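Local coordinates for fatty Acyl-Adenylate Ligase (Escherichia coli, PDB 3PBK), which belongs to the ANL clan of AMP-binding enzymes and holds 5'-O-[(S)-(dodecanoyloxy)(hydroxy)phosphoryl]adenosine in a pocket, at residues Cys386-Pro391 against Asp450-Val455. Numbering follows the deposited sequence.
Sequences CGKALP and DGYLYV. With 1ZZ (5'-O-[(S)-(dodecanoyloxy)(hydroxy)phosphoryl]adenosine), chain C.
L453 meets the 386-391 segment through both of its backbone polar groups. Its N-H makes a hydrogen bond to G387 O at 2.7 Å (N-H...O 165°), and its carbonyl O accepts one from C386 N at 3.0 Å (158°), each donor lying nearly along the C=O axis. One residue of strand 452-458 thus satisfies the N-H of C386 and the O of G387; C386 O turns instead to S346 OG, and G387 N to N385 OD1. G387 has phi 99°, and at its backbone angles a CB would jam against the preceding carbonyl, so glycine suits the bend. The L453 side chain, apolar and buried, packs on I395, I397 and L448.

K388 sends its extended chain obliquely across one face of the Y452 ring. CE rides 3.6 Å from the ring centroid in a CH-pi contact, and NZ, 4.8 Å from that centroid, makes a cation-pi contact; Y452 OH bonds weakly to D349. The backbone of G451, whose positive phi glycine takes easily, lies alongside the K388 chain.

Nearer the adenine, C386 SG touches V455 CG2 at 3.9 Å, while V455 CG1 reaches 1ZZ C21. Paired backbone polar groups therefore tie together two chain segments that supply small, uncharged walls to the 1ZZ pocket, leaving the lysine charge at the exposed end.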
loop_
_atom_site.group_PDB
_atom_site.type_symbol
_atom_site.label_atom_id
_atom_site.label_comp_id
_atom_site.label_asym_id
_atom_site.label_seq_id
_atom_site.Cartn_x
_atom_site.Cartn_y
_atom_site.Cartn_z
ATOM N N CYS A 386 -1.991 4.115 15.885
ATOM C CA CYS A 386 -1.785 4.606 14.525
ATOM C C CYS A 386 -1.998 6.107 14.407
ATOM O O CYS A 386 -2.127 6.627 13.308
ATOM C CB CYS A 386 -2.694 3.873 13.541
ATOM S SG CYS A 386 -2.203 2.154 13.220
ATOM N N GLY A 387 -2.040 6.804 15.534
ATOM C CA GLY A 387 -2.056 8.255 15.497
ATOM C C GLY A 387 -3.430 8.862 15.654
ATOM O O GLY A 387 -4.413 8.142 15.828
ATOM N N LYS A 388 -3.492 10.192 15.613
ATOM C CA LYS A 388 -4.770 10.901 15.655
ATOM C C LYS A 388 -5.075 11.498 14.290
ATOM O O LYS A 388 -4.200 11.552 13.422
ATOM C CB LYS A 388 -4.747 12.024 16.684
ATOM C CG LYS A 388 -4.414 11.593 18.088
ATOM C CD LYS A 388 -4.732 12.719 19.056
ATOM C CE LYS A 388 -4.172 12.454 20.431
ATOM N NZ LYS A 388 -4.753 13.423 21.399
ATOM N N ALA A 389 -6.304 11.972 14.101
ATOM C CA ALA A 389 -6.668 12.581 12.831
ATOM C C ALA A 389 -5.720 13.722 12.484
ATOM O O ALA A 389 -5.201 14.414 13.365
ATOM C CB ALA A 389 -8.099 13.066 12.864
ATOM N N LEU A 390 -5.494 13.902 11.187
ATOM C CA LEU A 390 -4.690 15.008 10.693
ATOM C C LEU A 390 -5.469 16.323 10.738
ATOM O O LEU A 390 -6.702 16.323 10.706
ATOM C CB LEU A 390 -4.273 14.723 9.263
ATOM C CG LEU A 390 -3.338 13.538 9.103
ATOM C CD1 LEU A 390 -3.358 13.063 7.659
ATOM C CD2 LEU A 390 -1.934 13.925 9.539
ATOM N N PRO A 391 -4.750 17.459 10.818
ATOM C CA PRO A 391 -5.426 18.754 10.735
ATOM C C PRO A 391 -6.409 18.814 9.569
ATOM O O PRO A 391 -6.074 18.474 8.432
ATOM C CB PRO A 391 -4.268 19.726 10.515
ATOM C CG PRO A 391 -3.146 19.115 11.243
ATOM C CD PRO A 391 -3.305 17.618 11.071
ATOM N N ASP A 450 -8.294 8.054 23.634
ATOM C CA ASP A 450 -7.667 9.367 23.762
ATOM C C ASP A 450 -7.299 9.877 22.388
ATOM O O ASP A 450 -6.193 10.363 22.170
ATOM C CB ASP A 450 -6.443 9.317 24.676
ATOM C CG ASP A 450 -6.719 8.553 25.970
ATOM O OD1 ASP A 450 -7.816 8.763 26.553
ATOM O OD2 ASP A 450 -5.853 7.738 26.398
ATOM N N GLY A 451 -8.232 9.731 21.453
ATOM C CA GLY A 451 -8.123 10.364 20.150
ATOM C C GLY A 451 -7.200 9.683 19.168
ATOM O O GLY A 451 -7.091 10.108 18.013
ATOM N N TYR A 452 -6.528 8.638 19.638
ATOM C CA TYR A 452 -5.668 7.836 18.792
ATOM C C TYR A 452 -6.463 6.697 18.163
ATOM O O TYR A 452 -7.333 6.110 18.801
ATOM C CB TYR A 452 -4.515 7.268 19.610
ATOM C CG TYR A 452 -3.534 8.300 20.110
ATOM C CD1 TYR A 452 -2.768 9.055 19.225
ATOM C CD2 TYR A 452 -3.351 8.500 21.472
ATOM C CE1 TYR A 452 -1.859 9.993 19.690
ATOM C CE2 TYR A 452 -2.448 9.437 21.947
ATOM C CZ TYR A 452 -1.705 10.175 21.056
ATOM O OH TYR A 452 -0.814 11.096 21.549
ATOM N N LEU A 453 -6.159 6.389 16.910
ATOM C CA LEU A 453 -6.846 5.330 16.190
ATOM C C LEU A 453 -6.146 3.987 16.370
ATOM O O LEU A 453 -4.931 3.888 16.237
ATOM C CB LEU A 453 -6.913 5.677 14.702
ATOM C CG LEU A 453 -7.623 4.713 13.748
ATOM C CD1 LEU A 453 -9.085 4.545 14.129
ATOM C CD2 LEU A 453 -7.497 5.210 12.327
ATOM N N TYR A 454 -6.916 2.952 16.669
ATOM C CA TYR A 454 -6.366 1.610 16.714
ATOM C C TYR A 454 -6.990 0.738 15.633
ATOM O O TYR A 454 -8.162 0.385 15.710
ATOM C CB TYR A 454 -6.543 1.015 18.112
ATOM C CG TYR A 454 -5.612 1.663 19.105
ATOM C CD1 TYR A 454 -6.044 2.708 19.906
ATOM C CD2 TYR A 454 -4.280 1.274 19.200
ATOM C CE1 TYR A 454 -5.185 3.333 20.800
ATOM C CE2 TYR A 454 -3.417 1.895 20.088
ATOM C CZ TYR A 454 -3.879 2.918 20.884
ATOM O OH TYR A 454 -3.047 3.538 21.778
ATOM N N VAL A 455 -6.215 0.405 14.610
ATOM C CA VAL A 455 -6.766 -0.343 13.490
ATOM C C VAL A 455 -6.666 -1.827 13.776
ATOM O O VAL A 455 -5.569 -2.346 13.969
ATOM C CB VAL A 455 -6.023 -0.046 12.161
ATOM C CG1 VAL A 455 -6.805 -0.608 10.993
ATOM C CG2 VAL A 455 -5.801 1.456 11.972
HETATM P P 1ZZ C . -4.008 0.844 0.157
HETATM C C1 1ZZ C . 7.257 10.175 2.761
HETATM N N1 1ZZ C . -4.343 -0.828 6.193
HETATM O O1 1ZZ C . -1.408 0.978 2.246
HETATM C C2 1ZZ C . 5.813 9.890 3.076
HETATM N N2 1ZZ C . -2.763 0.496 7.006
HETATM O O2 1ZZ C . -2.876 1.917 0.694
HETATM C C3 1ZZ C . 5.371 8.431 3.146
HETATM N N3 1ZZ C . -4.754 -2.066 8.389
HETATM O O3 1ZZ C . -5.373 1.435 -0.406
HETATM C C4 1ZZ C . 3.936 8.218 3.661
HETATM N N4 1ZZ C . -3.419 -1.357 10.147
HETATM O O4 1ZZ C . -3.500 0.056 -0.848
HETATM C C5 1ZZ C . 3.452 6.868 4.204
HETATM N N5 1ZZ C . -1.817 0.446 9.797
HETATM O O5 1ZZ C . -4.418 -0.077 1.394
HETATM C C6 1ZZ C . 1.962 6.700 4.053
HETATM O O6 1ZZ C . -4.894 -0.952 3.997
HETATM C C7 1ZZ C . 1.157 5.950 5.083
HETATM O O7 1ZZ C . -7.788 -1.961 5.756
HETATM C C8 1ZZ C . -0.085 5.236 4.600
HETATM O O8 1ZZ C . -8.138 0.513 4.369
HETATM C C9 1ZZ C . -0.258 3.735 4.874
HETATM C C10 1ZZ C . -0.685 2.798 3.772
HETATM C C11 1ZZ C . -1.620 3.079 2.679
HETATM C C12 1ZZ C . -2.089 1.907 1.954
HETATM C C13 1ZZ C . -5.641 0.249 2.004
HETATM C C14 1ZZ C . -6.055 -0.564 3.238
HETATM C C15 1ZZ C . -6.862 -0.018 4.430
HETATM C C16 1ZZ C . -6.719 -1.134 5.377
HETATM C C17 1ZZ C . -5.276 -1.483 5.248
HETATM C C18 1ZZ C . -3.500 0.158 5.892
HETATM C C19 1ZZ C . -3.206 -0.332 8.038
HETATM C C20 1ZZ C . -4.136 -1.133 7.578
HETATM C C21 1ZZ C . -4.351 -2.145 9.683
HETATM C C22 1ZZ C . -2.815 -0.416 9.300
#